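Local coordinates for S-M checkpoint control protein rad4 (Schizosaccharomyces pombe, PDB 4BU0) that is essential for DNA replication and for the checkpoint coupling S and M phases, its paired N-terminal BRCT domains binding phosphorylated sites of the checkpoint mediator Crb2, at residues A[100-109]-A[124-135]. Sequence-based numbering, arbitrary orientation.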
loop_
_atom_site.group_PDB
_atom_site.type_symbol
_atom_site.label_atom_id
_atom_site.label_comp_id
_atom_site.label_asym_id
_atom_site.label_seq_id
_atom_site.Cartn_x
_atom_site.Cartn_y
_atom_site.Cartn_z
ATOM N N PRO A 100 -1.175 0.999 6.147
ATOM C CA PRO A 100 -2.496 0.405 5.859
ATOM C C PRO A 100 -2.404 -0.420 4.585
ATOM O O PRO A 100 -1.752 0.006 3.632
ATOM C CB PRO A 100 -3.394 1.630 5.674
ATOM C CG PRO A 100 -2.731 2.695 6.552
ATOM C CD PRO A 100 -1.256 2.474 6.257
ATOM N N THR A 101 -3.041 -1.592 4.559
ATOM C CA THR A 101 -2.883 -2.501 3.429
ATOM C C THR A 101 -3.191 -1.848 2.109
ATOM O O THR A 101 -2.443 -2.036 1.135
ATOM C CB THR A 101 -3.776 -3.729 3.627
ATOM O OG1 THR A 101 -3.317 -4.395 4.811
ATOM C CG2 THR A 101 -3.706 -4.700 2.444
ATOM N N LEU A 102 -4.300 -1.066 2.061
ATOM C CA LEU A 102 -4.753 -0.452 0.816
ATOM C C LEU A 102 -4.368 1.028 0.678
ATOM O O LEU A 102 -5.006 1.792 -0.057
ATOM C CB LEU A 102 -6.279 -0.645 0.683
ATOM C CG LEU A 102 -6.710 -2.117 0.719
ATOM C CD1 LEU A 102 -8.227 -2.225 0.595
ATOM C CD2 LEU A 102 -6.048 -2.951 -0.416
ATOM N N PHE A 103 -3.244 1.422 1.320
ATOM C CA PHE A 103 -2.730 2.772 1.203
ATOM C C PHE A 103 -2.536 3.102 -0.279
ATOM O O PHE A 103 -1.937 2.306 -1.032
ATOM C CB PHE A 103 -1.397 2.873 1.980
ATOM C CG PHE A 103 -0.836 4.261 2.049
ATOM C CD1 PHE A 103 -1.432 5.231 2.848
ATOM C CD2 PHE A 103 0.274 4.613 1.300
ATOM C CE1 PHE A 103 -0.907 6.531 2.908
ATOM C CE2 PHE A 103 0.803 5.903 1.367
ATOM C CZ PHE A 103 0.208 6.850 2.171
ATOM N N LYS A 104 -3.074 4.257 -0.685
ATOM C CA LYS A 104 -3.002 4.801 -2.046
ATOM C C LYS A 104 -3.864 4.037 -3.056
ATOM O O LYS A 104 -3.862 4.413 -4.241
ATOM C CB LYS A 104 -1.569 4.924 -2.593
ATOM C CG LYS A 104 -0.750 6.013 -1.885
ATOM C CD LYS A 104 -1.104 7.414 -2.319
ATOM C CE LYS A 104 0.006 8.390 -1.999
ATOM N NZ LYS A 104 -0.019 8.817 -0.576
ATOM N N CYS A 105 -4.622 3.024 -2.612
ATOM C CA CYS A 105 -5.551 2.371 -3.543
ATOM C C CYS A 105 -6.790 3.232 -3.657
ATOM O O CYS A 105 -7.256 3.787 -2.660
ATOM C CB CYS A 105 -5.931 0.966 -3.086
ATOM S SG CYS A 105 -4.575 -0.217 -3.148
ATOM N N ARG A 106 -7.365 3.264 -4.867
ATOM C CA ARG A 106 -8.616 3.974 -5.170
ATOM C C ARG A 106 -9.430 2.930 -5.876
ATOM O O ARG A 106 -9.097 2.557 -7.004
ATOM C CB ARG A 106 -8.359 5.214 -6.031
ATOM C CG ARG A 106 -7.472 6.226 -5.306
ATOM C CD ARG A 106 -7.261 7.507 -6.122
ATOM N NE ARG A 106 -8.448 8.361 -6.066
ATOM C CZ ARG A 106 -8.722 9.215 -5.083
ATOM N NH1 ARG A 106 -7.881 9.358 -4.060
ATOM N NH2 ARG A 106 -9.839 9.927 -5.108
ATOM N N VAL A 107 -10.362 2.331 -5.148
ATOM C CA VAL A 107 -11.073 1.152 -5.597
ATOM C C VAL A 107 -12.500 1.472 -6.009
ATOM O O VAL A 107 -13.250 2.098 -5.246
ATOM C CB VAL A 107 -11.076 0.077 -4.478
ATOM C CG1 VAL A 107 -11.752 -1.206 -4.958
ATOM C CG2 VAL A 107 -9.651 -0.230 -3.995
ATOM N N CYS A 108 -12.873 0.975 -7.189
ATOM C CA CYS A 108 -14.213 1.122 -7.760
ATOM C C CYS A 108 -14.753 -0.278 -7.949
ATOM O O CYS A 108 -13.961 -1.225 -8.077
ATOM C CB CYS A 108 -14.082 1.873 -9.088
ATOM S SG CYS A 108 -15.649 2.327 -9.870
ATOM N N LEU A 109 -16.087 -0.429 -7.947
ATOM C CA LEU A 109 -16.751 -1.726 -8.139
ATOM C C LEU A 109 -17.673 -1.728 -9.354
ATOM O O LEU A 109 -18.224 -0.680 -9.685
ATOM C CB LEU A 109 -17.647 -2.017 -6.878
ATOM C CG LEU A 109 -16.997 -1.863 -5.515
ATOM C CD1 LEU A 109 -17.959 -2.286 -4.389
ATOM C CD2 LEU A 109 -15.730 -2.716 -5.398
ATOM N N VAL A 124 -12.673 -1.868 2.016
ATOM C CA VAL A 124 -11.713 -0.967 1.398
ATOM C C VAL A 124 -11.407 0.177 2.344
ATOM O O VAL A 124 -10.249 0.517 2.539
ATOM C CB VAL A 124 -12.281 -0.442 0.050
ATOM C CG1 VAL A 124 -11.464 0.747 -0.489
ATOM C CG2 VAL A 124 -12.337 -1.580 -0.974
ATOM N N LEU A 125 -12.464 0.760 2.959
ATOM C CA LEU A 125 -12.267 1.898 3.856
ATOM C C LEU A 125 -11.560 1.474 5.147
ATOM O O LEU A 125 -10.654 2.181 5.597
ATOM C CB LEU A 125 -13.625 2.540 4.167
ATOM C CG LEU A 125 -14.351 3.160 2.968
ATOM C CD1 LEU A 125 -15.739 3.603 3.365
ATOM C CD2 LEU A 125 -13.599 4.341 2.410
ATOM N N LYS A 126 -11.936 0.295 5.695
ATOM C CA LYS A 126 -11.319 -0.231 6.930
ATOM C C LYS A 126 -9.813 -0.447 6.744
ATOM O O LYS A 126 -9.040 -0.261 7.680
ATOM C CB LYS A 126 -12.011 -1.562 7.295
ATOM C CG LYS A 126 -11.447 -2.302 8.511
ATOM C CD LYS A 126 -12.083 -3.677 8.657
ATOM C CE LYS A 126 -11.429 -4.498 9.739
ATOM N NZ LYS A 126 -11.944 -5.894 9.746
ATOM N N HIS A 127 -9.380 -0.769 5.510
ATOM C CA HIS A 127 -7.969 -1.046 5.262
ATOM C C HIS A 127 -7.228 0.105 4.581
ATOM O O HIS A 127 -6.137 -0.089 4.012
ATOM C CB HIS A 127 -7.860 -2.361 4.490
ATOM C CG HIS A 127 -8.157 -3.501 5.396
ATOM N ND1 HIS A 127 -7.210 -3.951 6.322
ATOM C CD2 HIS A 127 -9.309 -4.169 5.595
ATOM C CE1 HIS A 127 -7.814 -4.904 7.007
ATOM N NE2 HIS A 127 -9.075 -5.070 6.614
ATOM N N GLY A 128 -7.738 1.318 4.762
ATOM C CA GLY A 128 -7.043 2.524 4.357
ATOM C C GLY A 128 -7.117 2.943 2.909
ATOM O O GLY A 128 -6.410 3.872 2.520
ATOM N N GLY A 129 -7.973 2.281 2.116
ATOM C CA GLY A 129 -8.111 2.685 0.727
ATOM C C GLY A 129 -9.136 3.793 0.571
ATOM O O GLY A 129 -9.844 4.130 1.531
ATOM N N THR A 130 -9.221 4.345 -0.643
ATOM C CA THR A 130 -10.245 5.313 -1.015
ATOM C C THR A 130 -11.260 4.534 -1.800
ATOM O O THR A 130 -10.873 3.768 -2.696
ATOM C CB THR A 130 -9.670 6.480 -1.820
ATOM O OG1 THR A 130 -8.737 7.160 -0.979
ATOM C CG2 THR A 130 -10.757 7.479 -2.285
ATOM N N PHE A 131 -12.538 4.720 -1.484
ATOM C CA PHE A 131 -13.608 4.089 -2.219
ATOM C C PHE A 131 -14.160 5.073 -3.258
ATOM O O PHE A 131 -14.465 6.234 -2.922
ATOM C CB PHE A 131 -14.725 3.581 -1.301
ATOM C CG PHE A 131 -15.686 2.741 -2.096
ATOM C CD1 PHE A 131 -15.338 1.452 -2.500
ATOM C CD2 PHE A 131 -16.895 3.269 -2.536
ATOM C CE1 PHE A 131 -16.205 0.695 -3.299
ATOM C CE2 PHE A 131 -17.762 2.511 -3.329
ATOM C CZ PHE A 131 -17.408 1.239 -3.718
ATOM N N CYS A 132 -14.338 4.583 -4.498
ATOM C CA CYS A 132 -14.791 5.384 -5.641
ATOM C C CYS A 132 -16.105 4.871 -6.204
ATOM O O CYS A 132 -16.113 3.888 -6.948
ATOM C CB CYS A 132 -13.721 5.366 -6.719
ATOM S SG CYS A 132 -12.109 5.948 -6.150
ATOM N N PRO A 133 -17.232 5.559 -5.934
ATOM C CA PRO A 133 -18.510 5.113 -6.507
ATOM C C PRO A 133 -18.507 5.201 -8.046
ATOM O O PRO A 133 -19.048 4.331 -8.721
ATOM C CB PRO A 133 -19.517 6.110 -5.919
ATOM C CG PRO A 133 -18.868 6.579 -4.653
ATOM C CD PRO A 133 -17.415 6.691 -5.009
ATOM N N ASP A 134 -17.877 6.270 -8.585
ATOM C CA ASP A 134 -17.763 6.479 -10.035
ATOM C C ASP A 134 -16.388 6.072 -10.512
ATOM O O ASP A 134 -15.414 6.230 -9.754
ATOM C CB ASP A 134 -17.964 7.970 -10.366
ATOM C CG ASP A 134 -19.244 8.570 -9.823
ATOM O OD1 ASP A 134 -20.286 7.896 -9.886
ATOM O OD2 ASP A 134 -19.209 9.744 -9.375
ATOM N N LEU A 135 -16.290 5.590 -11.753
ATOM C CA LEU A 135 -14.980 5.264 -12.308
ATOM C C LEU A 135 -14.396 6.513 -12.947
ATOM O O LEU A 135 -15.059 7.145 -13.779
ATOM C CB LEU A 135 -15.078 4.133 -13.341
ATOM C CG LEU A 135 -13.741 3.643 -13.874
ATOM C CD1 LEU A 135 -12.992 2.771 -12.851
ATOM C CD2 LEU A 135 -13.940 2.822 -15.114
HETATM O O HOH W 1 -4.761 -2.214 6.896
HETATM O O HOH W 2 -5.109 5.678 0.916
HETATM O O HOH W 3 -6.262 6.098 -1.530
HETATM O O HOH W 4 -18.006 1.647 -7.269
#
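Arg106 and Val107 pair in parallel with Thr130 and Phe131, and three backbone bonds fix the register: Thr130 N to Cys105 O (2.9 Å, nearly straight at 174°), Val107 N to Thr130 O, and Cys132 N to Val107 O (2.8 Å). Upstream, two successive beta turns, Pro100 to Phe103 and Leu102 to Cys105, bring Leu102 N to His127 O (2.9 Å) just where a Schellman motif ends the helix. Gly128, with positive phi, is its C-prime residue and lies close against Pro100, Gly128 CA to Pro100 CB 4.0 Å. Two waters bridge the segments, one linking Gly128 O with Lys104 N backbone to backbone, the other the Cys105 carbonyl with the Thr130 hydroxyl, OG1.

On one face of the sheet, Thr130 CG2 sits over the Arg106 guanidinium, 3.6 Å above its plane and offset toward the rim; a bend at chi3 (76°) turns the arginine's end back alongside the threonine. Arg106 NE also has a long, weak ion pair with Asp138. On the other face, Val107 CG1 meets Val124 CG2 at 4.0 Å, while Leu102 CD1 packs against Val124 CA and His127 CB. With CG anti to the backbone N (chi1 -171°), the Phe131 ring swings toward Leu109, whose CG lies in the ring plane at its edge, 3.5 Å from Phe131 CE1. An alanine in place of Phe131 would lose this edge contact and is likely to leave Leu109 less well covered.

This is the first beta-alpha-beta crossover of the second BRCT domain: strand 106-110, helix 116-126 and strand 130-131, the last outermost in the four-stranded parallel sheet. Beyond the pairing, Asp134 OD1 and the Leu135 backbone hydrogen-bond the bound peptide. Leu109 continues onto Ile120 of that helix, and strand 141-144 bonds the other side of strand 106-110.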